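Local coordinates for protein hydrazine synthase alpha subunit (Candidatus Kuenenia stuttgartiensis, PDB 5C2V) that catalyses, within the hydrazine synthase complex, the condensation of hydroxylamine with ammonia to give hydrazine, and carries two c-type hemes, at residues I291-E302 with Q312-A320. Numbering follows the deposited sequence.
Sequences ITFGDRKIVYVE and QLAAVSWDA
Tyr300 lies across its antiparallel neighbour Ala314. The Ala314 methyl sits under one face of the Tyr300 ring, with Ala314 CB 3.9 Å from the ring centroid, a CH-pi contact. CG of Tyr300 stands between its own backbone N and carbonyl carbon (chi1 61°), which folds the ring over the partner strand. The same two residues exchange a pair of backbone bonds, Tyr300 N to Ala314 O and Ala314 N to Tyr300 O, each 2.9 Å. Ile298 with Val316 and Glu302 with Gln312 are bonded in the same double way. Side chains alternate between the faces of the sheet. Val299 meets Ala315, and Val301 CG2 meets Leu313 CD2 at 4.1 Å, on the face away from Tyr300.

Past the strand end, Trp318 N donates to Arg296 O at 3.0 Å. Ile298 CD1 touches the indole edge at Trp318 CE3 (3.6 Å), and Ile291 CD1 approaches the same CE3 at 4.0 Å. An extended Arg296 chain carries NH1 to Asp319 OD1 in a salt bridge, with guanidinium and carboxylate planes 26° apart. The hydrogen bond within it is poorly angled and weak.

The two strands form a beta hairpin, the middle pair of a four-stranded antiparallel sheet between strands 285-291 and 327-328, as expected for a blade of the six-bladed beta-propeller. Thr292 OG1 accepts from Lys297 N and bonds to Asp295 OD1, tying up the turn before strand 297-302. Glu302 is held by Lys328 and Tyr326, and Gln312 by Thr330 and Gly335. Ile272 of strand 270-273 packs on Ile298 and Trp318, and Asn250 of the beta subunit donates to Trp318 O.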
# COMPACT_ATOMS: atom_id res chain seq x y z
N ILE D 291 -5.94 27.48 -8.19
CA ILE D 291 -5.28 28.02 -7.01
C ILE D 291 -6.01 29.23 -6.43
O ILE D 291 -6.40 30.14 -7.16
CB ILE D 291 -3.82 28.42 -7.33
CG1 ILE D 291 -3.10 27.27 -8.04
CG2 ILE D 291 -3.08 28.82 -6.06
CD1 ILE D 291 -1.65 27.56 -8.36
N THR D 292 -6.20 29.23 -5.11
CA THR D 292 -6.87 30.33 -4.42
C THR D 292 -5.94 31.53 -4.27
O THR D 292 -4.73 31.38 -4.16
CB THR D 292 -7.36 29.91 -3.03
OG1 THR D 292 -6.24 29.53 -2.22
CG2 THR D 292 -8.33 28.74 -3.13
N PHE D 293 -6.53 32.72 -4.30
CA PHE D 293 -5.76 33.96 -4.20
C PHE D 293 -5.44 34.37 -2.76
O PHE D 293 -4.33 34.82 -2.48
CB PHE D 293 -6.52 35.07 -4.92
CG PHE D 293 -6.77 34.77 -6.37
CD1 PHE D 293 -5.82 35.07 -7.33
CD2 PHE D 293 -7.95 34.16 -6.77
CE1 PHE D 293 -6.05 34.78 -8.66
CE2 PHE D 293 -8.18 33.87 -8.10
CZ PHE D 293 -7.23 34.18 -9.05
N GLY D 294 -6.40 34.22 -1.85
CA GLY D 294 -6.21 34.65 -0.48
C GLY D 294 -5.20 33.87 0.35
O GLY D 294 -4.22 34.44 0.83
N ASP D 295 -5.44 32.58 0.52
CA ASP D 295 -4.53 31.74 1.30
C ASP D 295 -3.57 30.94 0.42
O ASP D 295 -2.77 30.15 0.93
CB ASP D 295 -5.32 30.79 2.22
CG ASP D 295 -6.56 30.23 1.56
OD1 ASP D 295 -6.56 30.08 0.32
OD2 ASP D 295 -7.53 29.94 2.28
N ARG D 296 -3.67 31.14 -0.89
CA ARG D 296 -2.81 30.45 -1.86
C ARG D 296 -2.86 28.94 -1.71
O ARG D 296 -1.86 28.30 -1.39
CB ARG D 296 -1.36 30.94 -1.73
CG ARG D 296 -1.05 32.18 -2.54
CD ARG D 296 0.30 32.76 -2.16
NE ARG D 296 0.90 33.51 -3.25
CZ ARG D 296 1.91 33.07 -3.99
NH1 ARG D 296 2.43 31.87 -3.76
NH2 ARG D 296 2.40 33.82 -4.97
N LYS D 297 -4.03 28.36 -1.97
CA LYS D 297 -4.21 26.92 -1.88
C LYS D 297 -4.52 26.33 -3.24
O LYS D 297 -5.36 26.84 -3.98
CB LYS D 297 -5.33 26.57 -0.90
CG LYS D 297 -5.06 26.95 0.54
CD LYS D 297 -6.22 26.56 1.44
CE LYS D 297 -5.94 26.90 2.89
NZ LYS D 297 -7.09 26.55 3.77
N ILE D 298 -3.84 25.23 -3.58
CA ILE D 298 -4.21 24.48 -4.76
C ILE D 298 -5.42 23.64 -4.40
O ILE D 298 -5.36 22.78 -3.53
CB ILE D 298 -3.07 23.55 -5.24
CG1 ILE D 298 -1.79 24.35 -5.50
CG2 ILE D 298 -3.49 22.80 -6.49
CD1 ILE D 298 -0.61 23.50 -5.90
N VAL D 299 -6.53 23.91 -5.09
CA VAL D 299 -7.78 23.22 -4.84
C VAL D 299 -8.12 22.38 -6.06
O VAL D 299 -8.19 22.89 -7.18
CB VAL D 299 -8.93 24.20 -4.55
CG1 VAL D 299 -10.26 23.45 -4.46
CG2 VAL D 299 -8.66 24.96 -3.26
N TYR D 300 -8.31 21.08 -5.85
CA TYR D 300 -8.50 20.17 -6.96
C TYR D 300 -9.57 19.13 -6.69
O TYR D 300 -9.94 18.87 -5.54
CB TYR D 300 -7.18 19.49 -7.32
CG TYR D 300 -6.59 18.64 -6.21
CD1 TYR D 300 -5.91 19.23 -5.15
CD2 TYR D 300 -6.69 17.26 -6.23
CE1 TYR D 300 -5.36 18.47 -4.13
CE2 TYR D 300 -6.14 16.49 -5.22
CZ TYR D 300 -5.48 17.09 -4.18
OH TYR D 300 -4.93 16.33 -3.18
N VAL D 301 -10.06 18.54 -7.77
CA VAL D 301 -11.03 17.46 -7.69
C VAL D 301 -10.31 16.15 -7.48
O VAL D 301 -9.50 15.72 -8.32
CB VAL D 301 -11.90 17.37 -8.96
CG1 VAL D 301 -12.70 16.08 -8.97
CG2 VAL D 301 -12.82 18.58 -9.06
N GLU D 302 -10.60 15.51 -6.35
CA GLU D 302 -10.06 14.21 -6.03
C GLU D 302 -11.14 13.16 -6.28
O GLU D 302 -12.09 13.04 -5.51
CB GLU D 302 -9.57 14.16 -4.59
CG GLU D 302 -8.62 13.02 -4.27
CD GLU D 302 -8.18 13.02 -2.82
OE1 GLU D 302 -7.03 13.42 -2.55
OE2 GLU D 302 -8.99 12.62 -1.96
N GLN D 312 -14.62 14.28 -4.78
CA GLN D 312 -14.60 15.24 -3.69
C GLN D 312 -13.63 16.39 -3.97
O GLN D 312 -13.02 16.45 -5.04
CB GLN D 312 -14.22 14.55 -2.38
CG GLN D 312 -15.15 13.42 -1.99
CD GLN D 312 -16.59 13.88 -1.82
OE1 GLN D 312 -16.85 15.02 -1.45
NE2 GLN D 312 -17.53 12.98 -2.09
N LEU D 313 -13.50 17.30 -3.01
CA LEU D 313 -12.59 18.44 -3.16
C LEU D 313 -11.44 18.36 -2.16
O LEU D 313 -11.66 18.25 -0.95
CB LEU D 313 -13.34 19.76 -2.97
CG LEU D 313 -14.38 20.14 -4.03
CD1 LEU D 313 -14.99 21.49 -3.71
CD2 LEU D 313 -13.75 20.14 -5.42
N ALA D 314 -10.21 18.41 -2.67
CA ALA D 314 -9.03 18.38 -1.81
C ALA D 314 -8.18 19.62 -2.03
O ALA D 314 -8.29 20.28 -3.06
CB ALA D 314 -8.23 17.12 -2.06
N ALA D 315 -7.32 19.93 -1.07
CA ALA D 315 -6.49 21.12 -1.17
C ALA D 315 -5.11 20.95 -0.54
O ALA D 315 -4.97 20.34 0.52
CB ALA D 315 -7.20 22.31 -0.54
N VAL D 316 -4.09 21.50 -1.20
CA VAL D 316 -2.74 21.57 -0.64
C VAL D 316 -2.13 22.93 -0.96
O VAL D 316 -2.22 23.40 -2.09
CB VAL D 316 -1.82 20.45 -1.17
CG1 VAL D 316 -2.17 19.11 -0.54
CG2 VAL D 316 -1.89 20.36 -2.69
N SER D 317 -1.51 23.56 0.04
CA SER D 317 -0.96 24.91 -0.14
C SER D 317 0.05 24.96 -1.28
O SER D 317 0.92 24.09 -1.40
CB SER D 317 -0.29 25.38 1.16
OG SER D 317 1.00 24.81 1.31
N TRP D 318 -0.08 25.97 -2.14
CA TRP D 318 0.81 26.12 -3.28
C TRP D 318 2.23 26.43 -2.84
O TRP D 318 3.20 25.95 -3.44
CB TRP D 318 0.31 27.23 -4.21
CG TRP D 318 1.39 27.80 -5.07
CD1 TRP D 318 2.05 28.98 -4.87
CD2 TRP D 318 1.96 27.22 -6.24
NE1 TRP D 318 2.99 29.17 -5.86
CE2 TRP D 318 2.95 28.10 -6.71
CE3 TRP D 318 1.72 26.03 -6.95
CZ2 TRP D 318 3.70 27.84 -7.85
CZ3 TRP D 318 2.47 25.77 -8.08
CH2 TRP D 318 3.45 26.67 -8.52
N ASP D 319 2.36 27.23 -1.78
CA ASP D 319 3.67 27.63 -1.27
C ASP D 319 4.45 26.43 -0.74
O ASP D 319 5.64 26.29 -1.02
CB ASP D 319 3.51 28.69 -0.18
CG ASP D 319 2.88 29.97 -0.70
OD1 ASP D 319 3.04 30.27 -1.90
OD2 ASP D 319 2.23 30.68 0.10
N ALA D 320 3.78 25.58 0.02
CA ALA D 320 4.41 24.38 0.56
C ALA D 320 3.52 23.15 0.34
O ALA D 320 2.82 22.72 1.25
CB ALA D 320 4.71 24.55 2.04